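Local coordinates for protein CT253 (Chlamydia trachomatis serovar L2, PDB 6UXC) that is of unknown function but is made with a lipoprotein signal, so the mature protein is probably tethered to a membrane, at residues 43-48 with 172-177; 138-143 with 167-172; 88-93 with 123-128. All coordinates share one frame; numbering follows the deposited sequence.

How the contacts relate
All three contacts belong to one compact chain built round a five-stranded mixed sheet. Contacts 1 and 2 are neighbours, their centres about 10 Å apart: both use helix 165-184, share Arg172, and are joined by a probable hydrogen bond from His170 to Glu44. Contact 1 sets that helix beside helix 41-55, and contact 2 presses it against the outermost strand 131-143. Contact 3, where strand 113-124 ends, lies across the chain's centre from contact 2, their centres about 31 Å apart, and about 23 Å from contact 1. Along the chain, contact 3 closes before contact 2 opens, and contact 1 encloses both, bringing early and late parts of the fold together.

Contact 1 (43-48 with 172-177); sequences AEFSEE and RLFREI
Glu44 OE2 sits at the rim of the Phe174 ring, near its plane and 3.6 Å from CZ, and the same oxygen is hydrogen-bonded to His170, one turn earlier on the helix that carries the phenylalanine. OE1 is held by Trp39, so both oxygens of this buried carboxylate have a partner. The setting is a helix pair on one face of the mixed sheet: segments 43-48 and 172-177 of helices 41-55 and 165-184 cross at -47°, with axes 11.0 Å apart at their closest. Phe174 bridges that wide spacing. Its ring enters edge-first over Phe45 in a T-shaped (edge-to-face) stack with centroids 4.9 Å apart and planes at 87°. CE1 stands over the centre of the Phe45 ring, 3.7 Å from Phe45 CG, while CZ leans toward CD1 of the same ring. Leu173 adds a lighter touch, its CD2 4.1 Å from Phe45 CE2, and both Phe45 and Leu173 also rest on Val118 of strand 113-124 beneath.

One broad face of Phe174 is taken by Glu48. Glu48 CB makes a CH-pi contact 3.7 Å from the ring centroid, displaced toward the rim. CG of Glu48 continues at a similar height above the plane, out beyond CE2. Past the bend at chi2 (-67°), OE1 forms a salt bridge with Arg52 and OE2 a hydrogen bond with Trp156. Ile49 and Arg52 of the same helix touch the Phe174 ring too. Across the two segments the tightest approach is 3.4 Å, from Glu48 CB to Phe174 CE2.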
# COMPACT_ATOMS: atom_id res chain seq x y z
N ALA A 43 -9.43 0.71 -1.91
CA ALA A 43 -9.30 1.15 -3.29
C ALA A 43 -8.48 2.42 -3.39
O ALA A 43 -7.65 2.56 -4.30
CB ALA A 43 -10.68 1.35 -3.91
N GLU A 44 -8.69 3.37 -2.47
CA GLU A 44 -7.86 4.57 -2.44
C GLU A 44 -6.39 4.19 -2.27
O GLU A 44 -5.52 4.69 -2.99
CB GLU A 44 -8.28 5.50 -1.30
CG GLU A 44 -7.28 6.68 -1.09
CD GLU A 44 -7.43 7.40 0.24
OE1 GLU A 44 -8.33 7.03 1.06
OE2 GLU A 44 -6.60 8.33 0.45
N PHE A 45 -6.11 3.37 -1.26
CA PHE A 45 -4.71 3.05 -1.00
C PHE A 45 -4.08 2.34 -2.19
O PHE A 45 -2.93 2.60 -2.54
CB PHE A 45 -4.57 2.20 0.26
CG PHE A 45 -4.56 3.00 1.56
CD1 PHE A 45 -5.53 3.96 1.82
CD2 PHE A 45 -3.59 2.78 2.51
CE1 PHE A 45 -5.52 4.68 3.03
CE2 PHE A 45 -3.55 3.49 3.70
CZ PHE A 45 -4.55 4.43 3.97
N SER A 46 -4.80 1.40 -2.81
CA SER A 46 -4.23 0.71 -3.96
C SER A 46 -3.89 1.68 -5.08
O SER A 46 -2.81 1.61 -5.68
CB SER A 46 -5.21 -0.34 -4.48
OG SER A 46 -5.39 -1.39 -3.56
N GLU A 47 -4.82 2.58 -5.39
CA GLU A 47 -4.59 3.50 -6.50
C GLU A 47 -3.47 4.47 -6.18
O GLU A 47 -2.61 4.74 -7.02
CB GLU A 47 -5.86 4.27 -6.82
CG GLU A 47 -5.59 5.24 -7.96
CD GLU A 47 -6.84 5.89 -8.50
OE1 GLU A 47 -6.79 7.09 -8.82
OE2 GLU A 47 -7.87 5.19 -8.59
N GLU A 48 -3.47 5.03 -4.96
CA GLU A 48 -2.50 6.06 -4.64
C GLU A 48 -1.09 5.49 -4.54
O GLU A 48 -0.12 6.14 -4.96
CB GLU A 48 -2.90 6.76 -3.33
CG GLU A 48 -4.16 7.63 -3.45
CD GLU A 48 -3.97 8.85 -4.34
OE1 GLU A 48 -2.82 9.33 -4.48
OE2 GLU A 48 -4.97 9.35 -4.90
N ARG A 172 1.16 11.74 3.56
CA ARG A 172 2.47 11.49 4.17
C ARG A 172 2.74 9.99 4.23
O ARG A 172 3.87 9.55 3.97
CB ARG A 172 2.56 12.11 5.57
CG ARG A 172 2.71 13.63 5.57
CD ARG A 172 3.30 14.13 6.90
NE ARG A 172 2.56 13.57 8.01
CZ ARG A 172 1.42 14.08 8.48
NH1 ARG A 172 0.92 15.20 7.96
NH2 ARG A 172 0.80 13.48 9.49
N LEU A 173 1.72 9.21 4.56
CA LEU A 173 1.87 7.77 4.64
C LEU A 173 2.19 7.16 3.28
O LEU A 173 3.08 6.30 3.17
CB LEU A 173 0.60 7.17 5.22
CG LEU A 173 0.57 5.68 5.51
CD1 LEU A 173 1.70 5.24 6.43
CD2 LEU A 173 -0.79 5.33 6.12
N PHE A 174 1.49 7.59 2.21
CA PHE A 174 1.77 7.04 0.89
C PHE A 174 3.20 7.38 0.48
O PHE A 174 3.91 6.54 -0.09
CB PHE A 174 0.82 7.58 -0.17
CG PHE A 174 -0.62 7.29 0.08
CD1 PHE A 174 -1.03 6.11 0.66
CD2 PHE A 174 -1.59 8.20 -0.31
CE1 PHE A 174 -2.37 5.85 0.88
CE2 PHE A 174 -2.94 7.93 -0.10
CZ PHE A 174 -3.31 6.77 0.49
N ARG A 175 3.63 8.61 0.77
CA ARG A 175 5.00 9.00 0.43
C ARG A 175 6.01 8.12 1.15
O ARG A 175 6.98 7.67 0.53
CB ARG A 175 5.23 10.46 0.81
CG ARG A 175 4.54 11.46 -0.07
CD ARG A 175 4.79 12.83 0.52
NE ARG A 175 4.09 13.90 -0.17
CZ ARG A 175 3.55 14.95 0.45
NH1 ARG A 175 3.58 15.05 1.77
NH2 ARG A 175 2.94 15.88 -0.27
N GLU A 176 5.77 7.82 2.43
CA GLU A 176 6.72 7.00 3.19
C GLU A 176 6.73 5.57 2.69
O GLU A 176 7.79 4.93 2.63
CB GLU A 176 6.41 7.02 4.69
CG GLU A 176 7.50 6.28 5.50
CD GLU A 176 7.37 6.40 7.03
OE1 GLU A 176 8.41 6.59 7.70
OE2 GLU A 176 6.26 6.27 7.57
N ILE A 177 5.55 5.03 2.36
CA ILE A 177 5.48 3.66 1.89
C ILE A 177 6.35 3.50 0.64
O ILE A 177 7.16 2.58 0.54
CB ILE A 177 4.02 3.27 1.61
CG1 ILE A 177 3.24 3.08 2.92
CG2 ILE A 177 3.98 2.02 0.77
CD1 ILE A 177 1.73 3.04 2.70

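Contact 2 (138-143 with 167-172); sequences LDASQS and GLMHQR
Strand 138-143 and helix 167-172 run nearly antiparallel, at 156°, with their axes only 7.2 Å apart at the closest and Gln142 facing Met169. Met169 packs on the strand with CB and CG: its CG, anti to the backbone N, comes 3.5 Å from Ala140 C and also touches Ala140 CB, while its CB meets Gln142 CB at 3.8 Å. A bend at chi2 (-93°) sets SD 3.8 Å from Ala140 O; Met169 also touches Ile114 and Ala116 of the neighbouring strand. This is helix-on-sheet packing at the sheet's margin, since 131-143 is an outermost strand of the mixed sheet and helix 165-184 covers one of its faces.

At the more open side the interaction turns polar. Arg172 presents the NH1 and NH2 end of its guanidinium to a single oxygen, Gln142 OE1, at 2.9 Å from NH1 and 3.0 Å from NH2. Both bonds are bent, as two N-H groups converging on one oxygen must be. The oxygen lies close to the guanidinium plane; NH2 arrives nearly in line with the amide C=O, whereas NH1 stands tilted 34° from the amide plane. Gln142 NE2 is hydrogen-bonded to Ser146 OG, which together with the arginine bonds sets the amide's rotation. A water accepts from both Arg172 NH2 (3.0 Å) and Ser141 N (2.9 Å). Leu168 CD1 packs beside Gln142 NE2.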
# COMPACT_ATOMS: atom_id res chain seq x y z
N LEU A 138 4.43 1.01 9.06
CA LEU A 138 4.52 2.44 8.89
C LEU A 138 3.20 3.06 9.34
O LEU A 138 2.13 2.44 9.20
CB LEU A 138 4.80 2.80 7.43
CG LEU A 138 6.02 2.14 6.78
CD1 LEU A 138 6.13 2.52 5.32
CD2 LEU A 138 7.31 2.47 7.53
N ASP A 139 3.25 4.26 9.87
CA ASP A 139 2.03 4.88 10.35
C ASP A 139 2.13 6.38 10.19
O ASP A 139 3.20 6.94 9.98
CB ASP A 139 1.72 4.47 11.80
CG ASP A 139 2.85 4.82 12.77
OD1 ASP A 139 3.57 5.82 12.55
OD2 ASP A 139 3.00 4.06 13.75
N ALA A 140 0.96 7.02 10.25
CA ALA A 140 0.83 8.46 10.14
C ALA A 140 -0.34 8.90 11.00
O ALA A 140 -1.26 8.13 11.25
CB ALA A 140 0.63 8.88 8.68
N SER A 141 -0.29 10.15 11.48
CA SER A 141 -1.36 10.67 12.30
C SER A 141 -1.52 12.16 12.04
O SER A 141 -0.54 12.86 11.75
CB SER A 141 -1.11 10.44 13.79
OG SER A 141 -2.15 11.02 14.53
N GLN A 142 -2.76 12.64 12.19
CA GLN A 142 -3.07 14.03 11.90
C GLN A 142 -4.18 14.52 12.82
O GLN A 142 -5.19 13.84 13.04
CB GLN A 142 -3.49 14.20 10.43
CG GLN A 142 -3.60 15.64 9.95
CD GLN A 142 -2.27 16.35 10.01
OE1 GLN A 142 -1.23 15.73 9.83
NE2 GLN A 142 -2.30 17.65 10.27
N SER A 143 -4.00 15.74 13.35
CA SER A 143 -5.00 16.33 14.23
C SER A 143 -6.30 16.56 13.48
O SER A 143 -6.29 17.08 12.36
CB SER A 143 -4.47 17.64 14.81
OG SER A 143 -5.48 18.35 15.49
N GLY A 167 -6.70 13.38 4.56
CA GLY A 167 -5.95 13.46 3.32
C GLY A 167 -4.50 13.84 3.55
O GLY A 167 -3.60 13.30 2.90
N LEU A 168 -4.27 14.75 4.48
CA LEU A 168 -2.90 15.11 4.87
C LEU A 168 -2.18 13.89 5.41
O LEU A 168 -1.02 13.61 5.05
CB LEU A 168 -2.96 16.21 5.93
CG LEU A 168 -3.42 17.58 5.45
CD1 LEU A 168 -3.83 18.51 6.60
CD2 LEU A 168 -2.31 18.23 4.65
N MET A 169 -2.85 13.14 6.29
CA MET A 169 -2.28 11.94 6.88
C MET A 169 -1.98 10.90 5.81
O MET A 169 -0.87 10.36 5.75
CB MET A 169 -3.25 11.40 7.93
CG MET A 169 -2.73 10.25 8.77
SD MET A 169 -3.18 8.66 8.07
CE MET A 169 -4.95 8.61 8.41
N HIS A 170 -2.94 10.66 4.93
CA HIS A 170 -2.73 9.68 3.85
C HIS A 170 -1.55 10.05 2.97
O HIS A 170 -0.74 9.19 2.61
CB HIS A 170 -3.98 9.57 3.00
CG HIS A 170 -5.08 8.79 3.65
ND1 HIS A 170 -6.25 8.49 3.00
CD2 HIS A 170 -5.20 8.27 4.89
CE1 HIS A 170 -7.04 7.81 3.80
NE2 HIS A 170 -6.42 7.66 4.96
N GLN A 171 -1.46 11.32 2.58
CA GLN A 171 -0.39 11.76 1.69
C GLN A 171 0.97 11.45 2.28
O GLN A 171 1.85 10.90 1.60
CB GLN A 171 -0.56 13.26 1.41
CG GLN A 171 0.30 13.80 0.32
CD GLN A 171 0.08 15.28 0.14
OE1 GLN A 171 0.10 16.04 1.11
NE2 GLN A 171 -0.14 15.70 -1.10
N ARG A 172 1.16 11.74 3.56
CA ARG A 172 2.47 11.49 4.17
C ARG A 172 2.74 9.99 4.23
O ARG A 172 3.87 9.55 3.97
CB ARG A 172 2.56 12.11 5.57
CG ARG A 172 2.71 13.63 5.57
CD ARG A 172 3.30 14.13 6.90
NE ARG A 172 2.56 13.57 8.01
CZ ARG A 172 1.42 14.08 8.48
NH1 ARG A 172 0.92 15.20 7.96
NH2 ARG A 172 0.80 13.48 9.49
O HOH W 1 2.24 11.39 11.01

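Contact 3 (88-93 with 123-128); sequences QLLPAE and FDIRHN
The guanidinium of Arg126 has the Asp124 carboxylate at its edge, in plane, and the aliphatic part of its chain lies across Glu93, with CG 3.7 Å from Glu93 CB. One face of the His127 ring is covered by Arg126 CB, offset toward the rim. The place is the end of strand 113-124, where the loop of its hairpin with strand 131-143 begins, and an Asx turn shapes it: Asp124 OD1 accepts from Arg126 N at 3.0 Å. The same oxygen takes Arg126 NE, which comes from the opposite face of the carboxylate plane and on the syn side. NH2 completes a side-on salt bridge with Asp124 OD2 at 2.9 Å, reaching that oxygen from above the carboxylate plane. With three N-H groups holding it, the carboxylate has little freedom to turn.

Across the contact the one hydrogen bond is Ile125 N to Glu93 O, 2.8 Å and fairly straight at 166°. It carries the antiparallel pairing of strands 94-105 and 113-124 one step past Phe123 and Val95. Glu93 OE1 turns to Val20 N of strand 19-28. The Ile125 side chain packs against residues 89, 90 and 92. Its chi1 (62°) puts CG1 in the crowded position between backbone N and carbonyl carbon. An extended chi2 carries CD1 to Leu89 CB, at 3.8 Å, and to Leu90 CD2. Closest to Ile125 CD1 is Ala92 O, at 3.4 Å.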
# COMPACT_ATOMS: atom_id res chain seq x y z
N GLN A 88 2.31 -16.09 -11.40
CA GLN A 88 1.36 -15.10 -11.90
C GLN A 88 1.84 -13.67 -11.72
O GLN A 88 1.28 -12.76 -12.35
CB GLN A 88 0.01 -15.28 -11.22
CG GLN A 88 -0.76 -16.48 -11.69
CD GLN A 88 -2.04 -16.69 -10.93
OE1 GLN A 88 -2.61 -15.74 -10.36
NE2 GLN A 88 -2.49 -17.93 -10.88
N LEU A 89 2.88 -13.46 -10.92
CA LEU A 89 3.43 -12.12 -10.74
C LEU A 89 4.68 -11.88 -11.58
O LEU A 89 5.16 -10.75 -11.64
CB LEU A 89 3.73 -11.90 -9.27
CG LEU A 89 2.36 -11.93 -8.55
CD1 LEU A 89 2.46 -12.46 -7.19
CD2 LEU A 89 1.66 -10.57 -8.61
N LEU A 90 5.19 -12.90 -12.24
CA LEU A 90 6.22 -12.65 -13.22
C LEU A 90 5.59 -11.81 -14.33
O LEU A 90 4.39 -11.97 -14.60
CB LEU A 90 6.74 -13.95 -13.77
CG LEU A 90 7.37 -14.87 -12.71
CD1 LEU A 90 7.76 -16.21 -13.32
CD2 LEU A 90 8.61 -14.20 -12.06
N PRO A 91 6.37 -10.93 -14.98
CA PRO A 91 7.83 -10.80 -14.93
C PRO A 91 8.37 -9.83 -13.89
O PRO A 91 9.52 -9.37 -14.01
CB PRO A 91 8.16 -10.27 -16.32
CG PRO A 91 6.98 -9.36 -16.61
CD PRO A 91 5.78 -10.09 -16.06
N ALA A 92 7.57 -9.52 -12.88
CA ALA A 92 8.11 -8.74 -11.79
C ALA A 92 9.25 -9.50 -11.11
O ALA A 92 9.29 -10.74 -11.05
CB ALA A 92 7.04 -8.41 -10.77
N GLU A 93 10.20 -8.72 -10.60
CA GLU A 93 11.28 -9.21 -9.74
C GLU A 93 10.90 -9.13 -8.27
O GLU A 93 11.39 -9.93 -7.45
CB GLU A 93 12.55 -8.39 -9.99
CG GLU A 93 13.05 -8.45 -11.41
CD GLU A 93 14.09 -7.38 -11.72
OE1 GLU A 93 14.00 -6.21 -11.24
OE2 GLU A 93 15.02 -7.72 -12.46
N PHE A 123 8.63 -8.79 -1.38
CA PHE A 123 9.14 -10.13 -1.63
C PHE A 123 9.99 -10.10 -2.89
O PHE A 123 9.62 -9.44 -3.87
CB PHE A 123 8.02 -11.13 -1.85
CG PHE A 123 7.16 -11.40 -0.63
CD1 PHE A 123 6.21 -10.48 -0.20
CD2 PHE A 123 7.35 -12.56 0.11
CE1 PHE A 123 5.44 -10.75 0.92
CE2 PHE A 123 6.59 -12.83 1.20
CZ PHE A 123 5.63 -11.93 1.61
N ASP A 124 11.08 -10.86 -2.88
CA ASP A 124 11.92 -11.08 -4.05
C ASP A 124 11.47 -12.37 -4.70
O ASP A 124 11.51 -13.42 -4.05
CB ASP A 124 13.38 -11.18 -3.62
CG ASP A 124 14.36 -11.21 -4.77
OD1 ASP A 124 13.98 -11.44 -5.94
OD2 ASP A 124 15.56 -11.01 -4.46
N ILE A 125 11.03 -12.32 -5.96
CA ILE A 125 10.58 -13.53 -6.63
C ILE A 125 11.48 -13.91 -7.81
O ILE A 125 11.08 -14.68 -8.70
CB ILE A 125 9.09 -13.44 -7.02
CG1 ILE A 125 8.83 -12.31 -8.02
CG2 ILE A 125 8.20 -13.24 -5.77
CD1 ILE A 125 7.47 -12.39 -8.67
N ARG A 126 12.73 -13.42 -7.81
CA ARG A 126 13.68 -13.84 -8.81
C ARG A 126 14.19 -15.26 -8.53
O ARG A 126 14.09 -15.78 -7.42
CB ARG A 126 14.85 -12.87 -8.85
CG ARG A 126 14.39 -11.47 -9.26
CD ARG A 126 15.56 -10.48 -9.25
NE ARG A 126 15.90 -10.19 -7.87
CZ ARG A 126 16.86 -9.37 -7.48
NH1 ARG A 126 17.64 -8.77 -8.37
NH2 ARG A 126 17.05 -9.18 -6.18
N HIS A 127 14.76 -15.86 -9.58
CA HIS A 127 15.55 -17.09 -9.46
C HIS A 127 14.71 -18.27 -8.96
O HIS A 127 15.23 -19.16 -8.28
CB HIS A 127 16.76 -16.85 -8.58
CG HIS A 127 17.57 -15.69 -9.03
ND1 HIS A 127 17.87 -14.62 -8.21
CD2 HIS A 127 18.10 -15.40 -10.24
CE1 HIS A 127 18.57 -13.73 -8.89
NE2 HIS A 127 18.72 -14.18 -10.12
N ASN A 128 13.43 -18.29 -9.33
CA ASN A 128 12.52 -19.37 -8.99
C ASN A 128 12.45 -19.58 -7.48
O ASN A 128 12.24 -20.70 -7.01
CB ASN A 128 12.90 -20.70 -9.66
CG ASN A 128 12.56 -20.73 -11.14
OD1 ASN A 128 11.56 -20.17 -11.57
ND2 ASN A 128 13.40 -21.40 -11.92